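Local structure of putative acid phosphatase WZB (Escherichia coli, 2WMY) at residues A[19-24]-A[135-140]; A[120-125]-A[131-136]; A[24-29]-A[37-42]; A[84-89]-A[142-147]. The protein probably catalyses the hydrolysis of phosphotyrosine in proteins to tyrosine and phosphate, as a low molecular weight protein tyrosine phosphatase. The protein carries 1 engineered substitution. One frame throughout, in Å; residues are numbered along the deposited sequence.

Contact 1 of 4, residues A[19-24]-A[135-140]; sequences ICRSPI and QLLEQA. With SO4 (sulfate ion), chain I.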
loop_
_atom_site.group_PDB
_atom_site.type_symbol
_atom_site.label_atom_id
_atom_site.label_comp_id
_atom_site.label_asym_id
_atom_site.label_seq_id
_atom_site.Cartn_x
_atom_site.Cartn_y
_atom_site.Cartn_z
ATOM N N ILE A 19 -0.491 8.393 2.518
ATOM C CA ILE A 19 -0.281 9.516 1.596
ATOM C C ILE A 19 0.924 9.316 0.664
ATOM O O ILE A 19 1.060 10.024 -0.325
ATOM C CB ILE A 19 -0.140 10.861 2.339
ATOM C CG1 ILE A 19 1.113 10.872 3.211
ATOM C CG2 ILE A 19 -1.373 11.149 3.177
ATOM C CD1 ILE A 19 1.334 12.200 3.915
ATOM N N CYS A 20 1.786 8.347 0.970
ATOM C CA CYS A 20 2.899 8.020 0.075
ATOM C C CYS A 20 2.826 6.606 -0.516
ATOM O O CYS A 20 2.482 6.443 -1.680
ATOM C CB CYS A 20 4.240 8.212 0.782
ATOM S SG CYS A 20 4.553 9.886 1.368
ATOM N N ARG A 21 3.134 5.593 0.295
ATOM C CA ARG A 21 3.276 4.216 -0.201
ATOM C C ARG A 21 1.984 3.521 -0.617
ATOM O O ARG A 21 1.884 3.043 -1.745
ATOM C CB ARG A 21 4.033 3.338 0.806
ATOM C CG ARG A 21 5.495 3.736 0.961
ATOM C CD ARG A 21 6.106 3.123 2.202
ATOM N NE ARG A 21 5.589 3.746 3.417
ATOM C CZ ARG A 21 5.967 3.398 4.638
ATOM N NH1 ARG A 21 6.866 2.441 4.787
ATOM N NH2 ARG A 21 5.465 4.017 5.705
ATOM N N SER A 22 1.007 3.422 0.284
ATOM C CA SER A 22 -0.203 2.675 -0.079
ATOM C C SER A 22 -0.974 3.275 -1.268
ATOM O O SER A 22 -1.459 2.535 -2.130
ATOM C CB SER A 22 -1.106 2.344 1.130
ATOM O OG SER A 22 -1.557 3.485 1.838
ATOM N N PRO A 23 -1.052 4.610 -1.360
ATOM C CA PRO A 23 -1.779 5.122 -2.529
ATOM C C PRO A 23 -1.107 4.679 -3.825
ATOM O O PRO A 23 -1.768 4.439 -4.830
ATOM C CB PRO A 23 -1.679 6.646 -2.384
ATOM C CG PRO A 23 -1.207 6.899 -0.999
ATOM C CD PRO A 23 -0.458 5.686 -0.550
ATOM N N ILE A 24 0.215 4.589 -3.798
ATOM C CA ILE A 24 0.962 4.153 -4.967
ATOM C C ILE A 24 0.793 2.646 -5.192
ATOM O O ILE A 24 0.548 2.200 -6.308
ATOM C CB ILE A 24 2.442 4.544 -4.843
ATOM C CG1 ILE A 24 2.583 6.059 -5.030
ATOM C CG2 ILE A 24 3.280 3.783 -5.854
ATOM C CD1 ILE A 24 3.998 6.586 -4.787
ATOM N N GLN A 135 10.035 2.200 -7.448
ATOM C CA GLN A 135 10.498 1.002 -8.136
ATOM C C GLN A 135 10.218 -0.254 -7.314
ATOM O O GLN A 135 9.773 -1.263 -7.845
ATOM C CB GLN A 135 11.986 1.090 -8.482
ATOM C CG GLN A 135 12.504 -0.190 -9.138
ATOM C CD GLN A 135 13.994 -0.160 -9.408
ATOM O OE1 GLN A 135 14.514 0.791 -9.993
ATOM N NE2 GLN A 135 14.691 -1.203 -8.983
ATOM N N LEU A 136 10.476 -0.186 -6.014
ATOM C CA LEU A 136 10.206 -1.314 -5.135
ATOM C C LEU A 136 8.722 -1.678 -5.124
ATOM O O LEU A 136 8.367 -2.849 -5.187
ATOM C CB LEU A 136 10.684 -1.013 -3.721
ATOM C CG LEU A 136 12.190 -1.026 -3.463
ATOM C CD1 LEU A 136 12.466 -0.511 -2.057
ATOM C CD2 LEU A 136 12.795 -2.428 -3.668
ATOM N N LEU A 137 7.859 -0.669 -5.033
ATOM C CA LEU A 137 6.418 -0.903 -5.044
ATOM C C LEU A 137 5.981 -1.515 -6.366
ATOM O O LEU A 137 5.090 -2.367 -6.416
ATOM C CB LEU A 137 5.658 0.401 -4.784
ATOM C CG LEU A 137 5.572 0.819 -3.311
ATOM C CD1 LEU A 137 4.846 2.140 -3.166
ATOM C CD2 LEU A 137 4.873 -0.251 -2.487
ATOM N N GLU A 138 6.624 -1.079 -7.442
ATOM C CA GLU A 138 6.255 -1.532 -8.771
ATOM C C GLU A 138 6.644 -2.988 -8.960
ATOM O O GLU A 138 5.850 -3.789 -9.453
ATOM C CB GLU A 138 6.902 -0.649 -9.847
ATOM C CG GLU A 138 6.607 -1.098 -11.265
ATOM C CD GLU A 138 6.931 -0.034 -12.297
ATOM O OE1 GLU A 138 8.021 0.575 -12.218
ATOM O OE2 GLU A 138 6.090 0.189 -13.190
ATOM N N GLN A 139 7.870 -3.322 -8.565
ATOM C CA GLN A 139 8.370 -4.689 -8.663
ATOM C C GLN A 139 7.568 -5.625 -7.750
ATOM O O GLN A 139 7.213 -6.730 -8.140
ATOM C CB GLN A 139 9.867 -4.740 -8.312
ATOM C CG GLN A 139 10.489 -6.116 -8.397
ATOM C CD GLN A 139 11.987 -6.108 -8.128
ATOM O OE1 GLN A 139 12.446 -5.596 -7.107
ATOM N NE2 GLN A 139 12.752 -6.684 -9.045
ATOM N N ALA A 140 7.278 -5.169 -6.537
ATOM C CA ALA A 140 6.482 -5.958 -5.597
ATOM C C ALA A 140 5.070 -6.206 -6.134
ATOM O O ALA A 140 4.515 -7.305 -5.978
ATOM C CB ALA A 140 6.423 -5.264 -4.250
HETATM S S SO4 I . 3.437 7.002 4.065
HETATM O O1 SO4 I . 2.109 7.472 3.649
HETATM O O2 SO4 I . 4.278 8.164 4.375
HETATM O O3 SO4 I . 3.372 6.135 5.251
HETATM O O4 SO4 I . 4.008 6.218 2.964
#

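Contact 2 of 4, residues A[120-125]-A[131-136]; sequences PDPYRM and DSVYQL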
loop_
_atom_site.group_PDB
_atom_site.type_symbol
_atom_site.label_atom_id
_atom_site.label_comp_id
_atom_site.label_asym_id
_atom_site.label_seq_id
_atom_site.Cartn_x
_atom_site.Cartn_y
_atom_site.Cartn_z
ATOM N N PRO A 120 10.612 0.775 2.528
ATOM C CA PRO A 120 11.006 1.826 3.471
ATOM C C PRO A 120 10.096 3.038 3.348
ATOM O O PRO A 120 9.421 3.191 2.331
ATOM C CB PRO A 120 12.434 2.193 3.027
ATOM C CG PRO A 120 12.869 1.075 2.133
ATOM C CD PRO A 120 11.625 0.569 1.484
ATOM N N ASP A 121 10.088 3.877 4.379
ATOM C CA ASP A 121 9.253 5.075 4.445
ATOM C C ASP A 121 9.961 6.239 3.749
ATOM O O ASP A 121 11.043 6.630 4.174
ATOM C CB ASP A 121 9.023 5.421 5.916
ATOM C CG ASP A 121 8.089 6.605 6.116
ATOM O OD1 ASP A 121 7.724 7.270 5.129
ATOM O OD2 ASP A 121 7.731 6.872 7.281
ATOM N N PRO A 122 9.355 6.784 2.678
ATOM C CA PRO A 122 9.933 7.872 1.889
ATOM C C PRO A 122 9.484 9.244 2.374
ATOM O O PRO A 122 10.017 10.246 1.900
ATOM C CB PRO A 122 9.334 7.647 0.490
ATOM C CG PRO A 122 8.106 6.807 0.699
ATOM C CD PRO A 122 8.038 6.390 2.151
ATOM N N TYR A 123 8.510 9.291 3.277
ATOM C CA TYR A 123 7.891 10.559 3.664
ATOM C C TYR A 123 8.957 11.555 4.087
ATOM O O TYR A 123 9.823 11.229 4.904
ATOM C CB TYR A 123 6.872 10.343 4.789
ATOM C CG TYR A 123 6.014 11.558 5.112
ATOM C CD1 TYR A 123 5.435 12.321 4.102
ATOM C CD2 TYR A 123 5.760 11.922 6.434
ATOM C CE1 TYR A 123 4.636 13.431 4.404
ATOM C CE2 TYR A 123 4.965 13.020 6.748
ATOM C CZ TYR A 123 4.412 13.771 5.728
ATOM O OH TYR A 123 3.629 14.852 6.043
ATOM N N ARG A 124 8.896 12.757 3.511
ATOM C CA ARG A 124 9.825 13.848 3.827
ATOM C C ARG A 124 11.216 13.695 3.197
ATOM O O ARG A 124 12.081 14.552 3.379
ATOM C CB ARG A 124 9.961 14.033 5.340
ATOM C CG ARG A 124 8.644 14.296 6.050
ATOM C CD ARG A 124 8.818 14.254 7.552
ATOM N NE ARG A 124 7.663 14.820 8.249
ATOM C CZ ARG A 124 7.558 14.908 9.574
ATOM N NH1 ARG A 124 8.527 14.445 10.360
ATOM N NH2 ARG A 124 6.476 15.455 10.119
ATOM N N MET A 125 11.438 12.616 2.458
ATOM C CA MET A 125 12.752 12.391 1.868
ATOM C C MET A 125 12.858 13.025 0.478
ATOM O O MET A 125 11.900 13.621 -0.023
ATOM C CB MET A 125 13.089 10.897 1.828
ATOM C CG MET A 125 13.189 10.262 3.214
ATOM S SD MET A 125 13.584 8.492 3.183
ATOM C CE MET A 125 15.327 8.538 2.752
ATOM N N ASP A 131 11.942 7.810 -6.028
ATOM C CA ASP A 131 12.206 6.987 -7.204
ATOM C C ASP A 131 12.437 5.548 -6.768
ATOM O O ASP A 131 11.916 4.605 -7.363
ATOM C CB ASP A 131 13.452 7.488 -7.931
ATOM C CG ASP A 131 13.222 8.803 -8.639
ATOM O OD1 ASP A 131 12.153 8.952 -9.265
ATOM O OD2 ASP A 131 14.110 9.683 -8.576
ATOM N N SER A 132 13.226 5.404 -5.709
ATOM C CA SER A 132 13.613 4.105 -5.197
ATOM C C SER A 132 12.402 3.360 -4.630
ATOM O O SER A 132 12.141 2.221 -4.997
ATOM C CB SER A 132 14.719 4.272 -4.150
ATOM O OG SER A 132 14.977 3.058 -3.475
ATOM N N VAL A 133 11.642 4.014 -3.760
ATOM C CA VAL A 133 10.427 3.406 -3.226
ATOM C C VAL A 133 9.414 3.057 -4.324
ATOM O O VAL A 133 8.795 1.992 -4.284
ATOM C CB VAL A 133 9.775 4.285 -2.141
ATOM C CG1 VAL A 133 8.444 3.689 -1.693
ATOM C CG2 VAL A 133 10.717 4.425 -0.956
ATOM N N TYR A 134 9.255 3.940 -5.308
ATOM C CA TYR A 134 8.369 3.646 -6.432
ATOM C C TYR A 134 8.749 2.345 -7.139
ATOM O O TYR A 134 7.889 1.499 -7.421
ATOM C CB TYR A 134 8.352 4.781 -7.462
ATOM C CG TYR A 134 7.337 4.525 -8.556
ATOM C CD1 TYR A 134 6.021 4.945 -8.415
ATOM C CD2 TYR A 134 7.679 3.817 -9.701
ATOM C CE1 TYR A 134 5.075 4.704 -9.405
ATOM C CE2 TYR A 134 6.745 3.570 -10.693
ATOM C CZ TYR A 134 5.440 4.017 -10.536
ATOM O OH TYR A 134 4.496 3.776 -11.510
ATOM N N GLN A 135 10.035 2.200 -7.448
ATOM C CA GLN A 135 10.498 1.002 -8.136
ATOM C C GLN A 135 10.218 -0.254 -7.314
ATOM O O GLN A 135 9.773 -1.263 -7.845
ATOM C CB GLN A 135 11.986 1.090 -8.482
ATOM C CG GLN A 135 12.504 -0.190 -9.138
ATOM C CD GLN A 135 13.994 -0.160 -9.408
ATOM O OE1 GLN A 135 14.514 0.791 -9.993
ATOM N NE2 GLN A 135 14.691 -1.203 -8.983
ATOM N N LEU A 136 10.476 -0.186 -6.014
ATOM C CA LEU A 136 10.206 -1.314 -5.135
ATOM C C LEU A 136 8.722 -1.678 -5.124
ATOM O O LEU A 136 8.367 -2.849 -5.187
ATOM C CB LEU A 136 10.684 -1.013 -3.721
ATOM C CG LEU A 136 12.190 -1.026 -3.463
ATOM C CD1 LEU A 136 12.466 -0.511 -2.057
ATOM C CD2 LEU A 136 12.795 -2.428 -3.668
#

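Contact 3 of 4, residues A[24-29]-A[37-42]; sequences IGERLL and KINSAG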
loop_
_atom_site.group_PDB
_atom_site.type_symbol
_atom_site.label_atom_id
_atom_site.label_comp_id
_atom_site.label_asym_id
_atom_site.label_seq_id
_atom_site.Cartn_x
_atom_site.Cartn_y
_atom_site.Cartn_z
ATOM N N ILE A 24 0.215 4.589 -3.798
ATOM C CA ILE A 24 0.962 4.153 -4.967
ATOM C C ILE A 24 0.793 2.646 -5.192
ATOM O O ILE A 24 0.548 2.200 -6.308
ATOM C CB ILE A 24 2.442 4.544 -4.843
ATOM C CG1 ILE A 24 2.583 6.059 -5.030
ATOM C CG2 ILE A 24 3.280 3.783 -5.854
ATOM C CD1 ILE A 24 3.998 6.586 -4.787
ATOM N N GLY A 25 0.893 1.871 -4.117
ATOM C CA GLY A 25 0.674 0.435 -4.188
ATOM C C GLY A 25 -0.729 0.106 -4.661
ATOM O O GLY A 25 -0.919 -0.784 -5.485
ATOM N N GLU A 26 -1.714 0.838 -4.145
ATOM C CA GLU A 26 -3.107 0.650 -4.545
ATOM C C GLU A 26 -3.286 0.825 -6.044
ATOM O O GLU A 26 -3.887 -0.022 -6.706
ATOM C CB GLU A 26 -4.007 1.631 -3.800
ATOM C CG GLU A 26 -5.374 1.857 -4.412
ATOM C CD GLU A 26 -6.089 3.061 -3.790
ATOM O OE1 GLU A 26 -6.359 3.036 -2.567
ATOM O OE2 GLU A 26 -6.371 4.035 -4.521
ATOM N N ARG A 27 -2.762 1.928 -6.576
ATOM C CA ARG A 27 -2.986 2.273 -7.978
ATOM C C ARG A 27 -2.223 1.338 -8.919
ATOM O O ARG A 27 -2.708 1.002 -10.001
ATOM C CB ARG A 27 -2.625 3.745 -8.249
ATOM C CG ARG A 27 -3.446 4.752 -7.443
ATOM C CD ARG A 27 -4.926 4.696 -7.797
ATOM N NE ARG A 27 -5.741 5.408 -6.814
ATOM C CZ ARG A 27 -6.293 6.603 -7.017
ATOM N NH1 ARG A 27 -6.135 7.225 -8.178
ATOM N NH2 ARG A 27 -7.008 7.178 -6.056
ATOM N N LEU A 28 -1.029 0.923 -8.504
ATOM C CA LEU A 28 -0.268 -0.053 -9.274
ATOM C C LEU A 28 -1.057 -1.361 -9.386
ATOM O O LEU A 28 -1.218 -1.915 -10.480
ATOM C CB LEU A 28 1.114 -0.288 -8.642
ATOM C CG LEU A 28 2.134 0.857 -8.775
ATOM C CD1 LEU A 28 3.343 0.633 -7.864
ATOM C CD2 LEU A 28 2.574 1.035 -10.232
ATOM N N LEU A 29 -1.567 -1.847 -8.258
ATOM C CA LEU A 29 -2.302 -3.110 -8.258
ATOM C C LEU A 29 -3.597 -3.037 -9.065
ATOM O O LEU A 29 -3.957 -4.004 -9.735
ATOM C CB LEU A 29 -2.580 -3.597 -6.832
ATOM C CG LEU A 29 -1.390 -4.177 -6.062
ATOM C CD1 LEU A 29 -1.757 -4.439 -4.607
ATOM C CD2 LEU A 29 -0.897 -5.441 -6.728
ATOM N N LYS A 37 -11.584 -5.302 -6.047
ATOM C CA LYS A 37 -11.746 -4.143 -5.174
ATOM C C LYS A 37 -10.443 -3.879 -4.420
ATOM O O LYS A 37 -10.071 -4.635 -3.518
ATOM C CB LYS A 37 -12.892 -4.356 -4.183
ATOM C CG LYS A 37 -13.209 -3.129 -3.335
ATOM C CD LYS A 37 -14.355 -3.386 -2.353
ATOM C CE LYS A 37 -13.991 -4.469 -1.344
ATOM N NZ LYS A 37 -14.906 -4.458 -0.170
ATOM N N ILE A 38 -9.745 -2.814 -4.800
ATOM C CA ILE A 38 -8.445 -2.508 -4.200
ATOM C C ILE A 38 -8.415 -1.116 -3.592
ATOM O O ILE A 38 -8.557 -0.119 -4.298
ATOM C CB ILE A 38 -7.304 -2.669 -5.215
ATOM C CG1 ILE A 38 -7.254 -4.118 -5.709
ATOM C CG2 ILE A 38 -5.969 -2.283 -4.589
ATOM C CD1 ILE A 38 -6.250 -4.367 -6.797
ATOM N N ASN A 39 -8.241 -1.060 -2.273
ATOM C CA ASN A 39 -8.169 0.208 -1.553
ATOM C C ASN A 39 -7.001 0.254 -0.574
ATOM O O ASN A 39 -6.212 -0.684 -0.498
ATOM C CB ASN A 39 -9.499 0.498 -0.855
ATOM C CG ASN A 39 -10.596 0.882 -1.841
ATOM O OD1 ASN A 39 -10.489 1.895 -2.536
ATOM N ND2 ASN A 39 -11.647 0.067 -1.918
ATOM N N SER A 40 -6.885 1.349 0.169
ATOM C CA SER A 40 -5.705 1.580 0.984
ATOM C C SER A 40 -6.016 2.400 2.225
ATOM O O SER A 40 -6.979 3.164 2.250
ATOM C CB SER A 40 -4.639 2.300 0.160
ATOM O OG SER A 40 -5.094 3.583 -0.222
ATOM N N ALA A 41 -5.182 2.250 3.247
ATOM C CA ALA A 41 -5.362 2.980 4.505
ATOM C C ALA A 41 -4.058 2.993 5.294
ATOM O O ALA A 41 -3.078 2.352 4.911
ATOM C CB ALA A 41 -6.479 2.365 5.330
ATOM N N GLY A 42 -4.041 3.730 6.396
ATOM C CA GLY A 42 -2.814 3.918 7.141
ATOM C C GLY A 42 -2.983 3.799 8.635
ATOM O O GLY A 42 -3.955 4.299 9.209
HETATM O O HOH W 1 -8.487 3.781 -1.170
#

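Contact 4 of 4, residues A[84-89]-A[142-147]; sequences LLLVME and KRWAEK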
loop_
_atom_site.group_PDB
_atom_site.type_symbol
_atom_site.label_atom_id
_atom_site.label_comp_id
_atom_site.label_asym_id
_atom_site.label_seq_id
_atom_site.Cartn_x
_atom_site.Cartn_y
_atom_site.Cartn_z
ATOM N N LEU A 84 -7.564 -9.717 1.872
ATOM C CA LEU A 84 -6.113 -9.707 1.971
ATOM C C LEU A 84 -5.588 -8.302 2.291
ATOM O O LEU A 84 -5.950 -7.324 1.631
ATOM C CB LEU A 84 -5.503 -10.208 0.656
ATOM C CG LEU A 84 -3.982 -10.157 0.523
ATOM C CD1 LEU A 84 -3.337 -11.234 1.396
ATOM C CD2 LEU A 84 -3.574 -10.334 -0.924
ATOM N N LEU A 85 -4.736 -8.217 3.311
ATOM C CA LEU A 85 -4.081 -6.973 3.687
ATOM C C LEU A 85 -2.609 -7.054 3.306
ATOM O O LEU A 85 -1.940 -8.055 3.577
ATOM C CB LEU A 85 -4.193 -6.734 5.201
ATOM C CG LEU A 85 -5.494 -6.215 5.825
ATOM C CD1 LEU A 85 -6.690 -7.024 5.395
ATOM C CD2 LEU A 85 -5.373 -6.207 7.348
ATOM N N LEU A 86 -2.103 -5.995 2.687
ATOM C CA LEU A 86 -0.695 -5.920 2.338
ATOM C C LEU A 86 -0.080 -4.704 3.012
ATOM O O LEU A 86 -0.467 -3.569 2.725
ATOM C CB LEU A 86 -0.521 -5.860 0.814
ATOM C CG LEU A 86 -0.931 -7.146 0.087
ATOM C CD1 LEU A 86 -0.735 -7.018 -1.408
ATOM C CD2 LEU A 86 -0.143 -8.341 0.630
ATOM N N VAL A 87 0.862 -4.943 3.920
ATOM C CA VAL A 87 1.461 -3.854 4.686
ATOM C C VAL A 87 2.909 -3.618 4.279
ATOM O O VAL A 87 3.578 -4.520 3.785
ATOM C CB VAL A 87 1.375 -4.070 6.207
ATOM C CG1 VAL A 87 -0.048 -4.391 6.627
ATOM C CG2 VAL A 87 2.330 -5.168 6.648
ATOM N N MET A 88 3.381 -2.393 4.491
ATOM C CA MET A 88 4.664 -1.972 3.957
ATOM C C MET A 88 5.823 -2.456 4.821
ATOM O O MET A 88 6.850 -2.888 4.306
ATOM C CB MET A 88 4.692 -0.448 3.800
ATOM C CG MET A 88 3.650 0.090 2.821
ATOM S SD MET A 88 3.929 -0.569 1.162
ATOM C CE MET A 88 2.337 -0.266 0.386
ATOM N N GLU A 89 5.638 -2.408 6.135
ATOM C CA GLU A 89 6.738 -2.652 7.057
ATOM C C GLU A 89 6.492 -3.790 8.040
ATOM O O GLU A 89 5.355 -4.066 8.423
ATOM C CB GLU A 89 7.053 -1.375 7.838
ATOM C CG GLU A 89 7.382 -0.181 6.968
ATOM C CD GLU A 89 7.736 1.038 7.788
ATOM O OE1 GLU A 89 8.393 0.855 8.828
ATOM O OE2 GLU A 89 7.363 2.170 7.392
ATOM N N LYS A 142 4.032 -6.225 -9.404
ATOM C CA LYS A 142 4.042 -7.166 -10.520
ATOM C C LYS A 142 4.046 -8.595 -9.993
ATOM O O LYS A 142 3.328 -9.451 -10.493
ATOM C CB LYS A 142 5.247 -6.927 -11.442
ATOM C CG LYS A 142 5.163 -5.640 -12.257
ATOM C CD LYS A 142 6.475 -5.343 -12.985
ATOM C CE LYS A 142 6.445 -3.971 -13.649
ATOM N NZ LYS A 142 7.792 -3.520 -14.123
ATOM N N ARG A 143 4.848 -8.847 -8.970
ATOM C CA ARG A 143 4.950 -10.197 -8.426
ATOM C C ARG A 143 3.700 -10.627 -7.660
ATOM O O ARG A 143 3.293 -11.780 -7.753
ATOM C CB ARG A 143 6.211 -10.346 -7.578
ATOM C CG ARG A 143 7.473 -10.029 -8.364
ATOM C CD ARG A 143 8.740 -10.260 -7.558
ATOM N NE ARG A 143 9.923 -10.066 -8.394
ATOM C CZ ARG A 143 11.166 -10.328 -8.009
ATOM N NH1 ARG A 143 11.407 -10.804 -6.795
ATOM N NH2 ARG A 143 12.171 -10.120 -8.847
ATOM N N TRP A 144 3.079 -9.706 -6.924
ATOM C CA TRP A 144 1.807 -10.026 -6.276
ATOM C C TRP A 144 0.739 -10.333 -7.318
ATOM O O TRP A 144 -0.107 -11.194 -7.108
ATOM C CB TRP A 144 1.341 -8.917 -5.321
ATOM C CG TRP A 144 1.682 -9.195 -3.877
ATOM C CD1 TRP A 144 2.494 -8.460 -3.068
ATOM C CD2 TRP A 144 1.221 -10.301 -3.086
ATOM N NE1 TRP A 144 2.567 -9.036 -1.818
ATOM C CE2 TRP A 144 1.791 -10.165 -1.804
ATOM C CE3 TRP A 144 0.386 -11.394 -3.340
ATOM C CZ2 TRP A 144 1.554 -11.082 -0.776
ATOM C CZ3 TRP A 144 0.145 -12.303 -2.312
ATOM C CH2 TRP A 144 0.732 -12.142 -1.050
ATOM N N ALA A 145 0.798 -9.648 -8.454
ATOM C CA ALA A 145 -0.184 -9.863 -9.511
ATOM C C ALA A 145 0.026 -11.217 -10.176
ATOM O O ALA A 145 -0.936 -11.888 -10.544
ATOM C CB ALA A 145 -0.122 -8.752 -10.536
ATOM N N GLU A 146 1.286 -11.618 -10.324
ATOM C CA GLU A 146 1.602 -12.920 -10.896
ATOM C C GLU A 146 0.986 -14.024 -10.041
ATOM O O GLU A 146 0.502 -15.026 -10.557
ATOM C CB GLU A 146 3.117 -13.107 -11.008
ATOM C CG GLU A 146 3.773 -12.240 -12.074
ATOM C CD GLU A 146 5.286 -12.139 -11.911
ATOM O OE1 GLU A 146 5.944 -11.544 -12.797
ATOM O OE2 GLU A 146 5.816 -12.650 -10.895
ATOM N N LYS A 147 0.992 -13.816 -8.730
ATOM C CA LYS A 147 0.477 -14.800 -7.786
ATOM C C LYS A 147 -1.046 -14.880 -7.792
ATOM O O LYS A 147 -1.619 -15.969 -7.781
ATOM C CB LYS A 147 0.973 -14.485 -6.375
ATOM C CG LYS A 147 2.439 -14.781 -6.168
ATOM C CD LYS A 147 2.695 -16.272 -6.207
ATOM C CE LYS A 147 4.180 -16.582 -6.151
ATOM N NZ LYS A 147 4.431 -18.052 -6.141
#

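Contact 1 of 4, residues A[19-24]-A[135-140]
A single methyl group carries nearly all of this meeting: CD1 of L137 lies 3.4 Å from the carbonyl O of R21 and 3.5 Å from CG2 of I24. With chi1 of I24 at -72°, CG1 stands beside the backbone N while CG2, anti to that nitrogen, faces the leucine, and the two side chains cross at about a right angle. The rest of R21 leads elsewhere. Its chain starts beside L137, bends at chi3 (-71°) and turns the guanidinium edge-on to a bound sulfate, which lies in its plane. NE donates to sulfate O4 at 3.0 Å, and NH2 donates to sulfate O3 at 3.0 Å in a nearly straight bond (175°). Sulfate O4 is also reached by the backbone N of R21, and sulfate O1 accepts from the backbone N of I19 and, at 2.8 Å, from the backbone N of C20. The amides of T16 and G17 complete the cradle. On the side away from the anion, NH1 of R21 forms a salt bridge with E89 and bonds to the carbonyl of I119, which fixes the rotation of the guanidinium. The loop from C15, the predicted nucleophile, to R21 has the C-x5-R pattern of the phosphate-binding P-loop of protein tyrosine phosphatases; the sulfate probably occupies the phosphate position, at the start of helix 21-32.

Contact 2 of 4, residues A[120-125]-A[131-136]
V133 and P122 touch through carbons alone, with CG2 of V133 3.8 Å from CB of P122 and CG of P122 3.9 Å from both CG1 and CG2 of V133. The proline ring and the valine cross at about a right angle. Chi1 of V133 (175°) puts CG1 anti to the backbone N and CG2 beside it, and the resulting fork receives the ring. CG2 also approaches the carbonyl O of P120, at 3.7 Å. One turn along the helix, CD1 of L136 meets CD of P120 at 3.8 Å, extending the apolar patch toward a more exposed margin. No hydrogen bond joins the two segments.

The shape of the loop is set by bonds of its own. D121, the predicted proton donor, points its CB away from the helix and closes an Asx turn: OD1 accepts a hydrogen bond from the backbone N of Y123 at 2.9 Å, met on the anti side and 35° out of the carboxylate plane. A type II turn from P122 to M125 overlaps it, in which M125 N donates to P122 O at 2.8 Å, and within it CG of R124 lies over one face of the Y123 ring, offset toward the rim. The other carboxylate oxygen of D121, OD2, has a long, weak ion pair with R21.

Further out, P122 and V133 both pack on R21 at the start of helix 21-32. On a different side of helix 127-147, Y134 reaches I24 and L28 of helix 21-32 and V58 of helix 53-61, while D131 forms a salt bridge with K61.

Contact 3 of 4, residues A[24-29]-A[37-42]
E26 sends its carboxylate across to S40, whose OG donates to OE1 at 2.7 Å. CG of E26 is anti to its backbone N (chi1 161°), and the chain runs extended beyond it, passing I38 in the opposite direction. The hydroxyl arrives from above the carboxylate plane, 42° out of it; S40 has OG between its backbone N and carbonyl carbon, turned to the helix, where N18 also donates to it. The other oxygen, OE2, offers its anti lone pair to NE of R27 at 2.7 Å, a salt bridge lying in the guanidinium plane. Both carboxylate oxygens are thus gripped, and the group's rotation is fixed. A water 2.7 Å from OE1 of E26 accepts a hydrogen bond from the backbone N of S40.

Beside this polar patch, toward K37 on the strand, I38 places CG2, anti to its backbone N, 3.7 Å from the carbonyl O of E26, and its CD1 reaches CB of L29 at 3.8 Å.

The helix and strand segments run antiparallel at 174°, with axes 7.6 Å apart at closest approach. They are the second and third elements of the beta-alpha-beta unit 10-15, 21-32, 37-42: the strand borders 10-15 at the edge of the parallel sheet, and L29 also packs on V13, while I24 and L28 turn to helix 127-147.

Contact 4 of 4, residues A[84-89]-A[142-147]
L86 and W144 meet through two quite different torsions. The leucine is relaxed, with CG anti to its carbonyl carbon (chi1 -67°), whereas chi1 of W144, at -98°, lies well off a staggered value and swings the indole over the strand. As a result CD1 of L86 sits squarely above the five-membered ring, 3.9 Å from its centroid and only 8° off the normal, a CH-pi contact. The second methyl covers the same face nearer the rim: CD2 of L86 is 3.5 Å from CZ2 of W144. Two residues earlier on the same side of the strand, L84 approaches obliquely and more loosely, with CD2 4.4 Å from CZ3 of W144.

The indole is held at its nitrogen as well, since NE1 of W144 donates to the carbonyl O of L109, so this buried polar atom is satisfied. W113 packs edge-to-face with the W144 ring and makes a cation-pi contact with K147.

Strand 84-87 lies between strands 10-15 and 107-109 in the parallel sheet. The last turns of helix 127-147 cover one side of it through the tryptophan, which also touches M108, while V87, alternating to the other side, packs on helix 90-99.

How the contacts relate
Helix 127-147 unites three of the four contacts. From its N-terminal part onward it meets the loop 120-125 (contact 2), the start of helix 21-32 (contact 1) and strand 84-87 (contact 4). Contact 3 joins helix 21-32 to edge strand 37-42 and shares I24 with contact 1. Contact 1 lies centrally, its centre about 8, 9 and 10 Å from those of contacts 2, 3 and 4, whereas contacts 2 and 4 are about 17 Å apart. Along the chain contact 3 closes first, and contacts 1 and 4 interleave. L137 of contact 1 packs on M88 of contact 4, and R21 packs against P120 of contact 2, so parts distant in sequence converge beside the predicted active site.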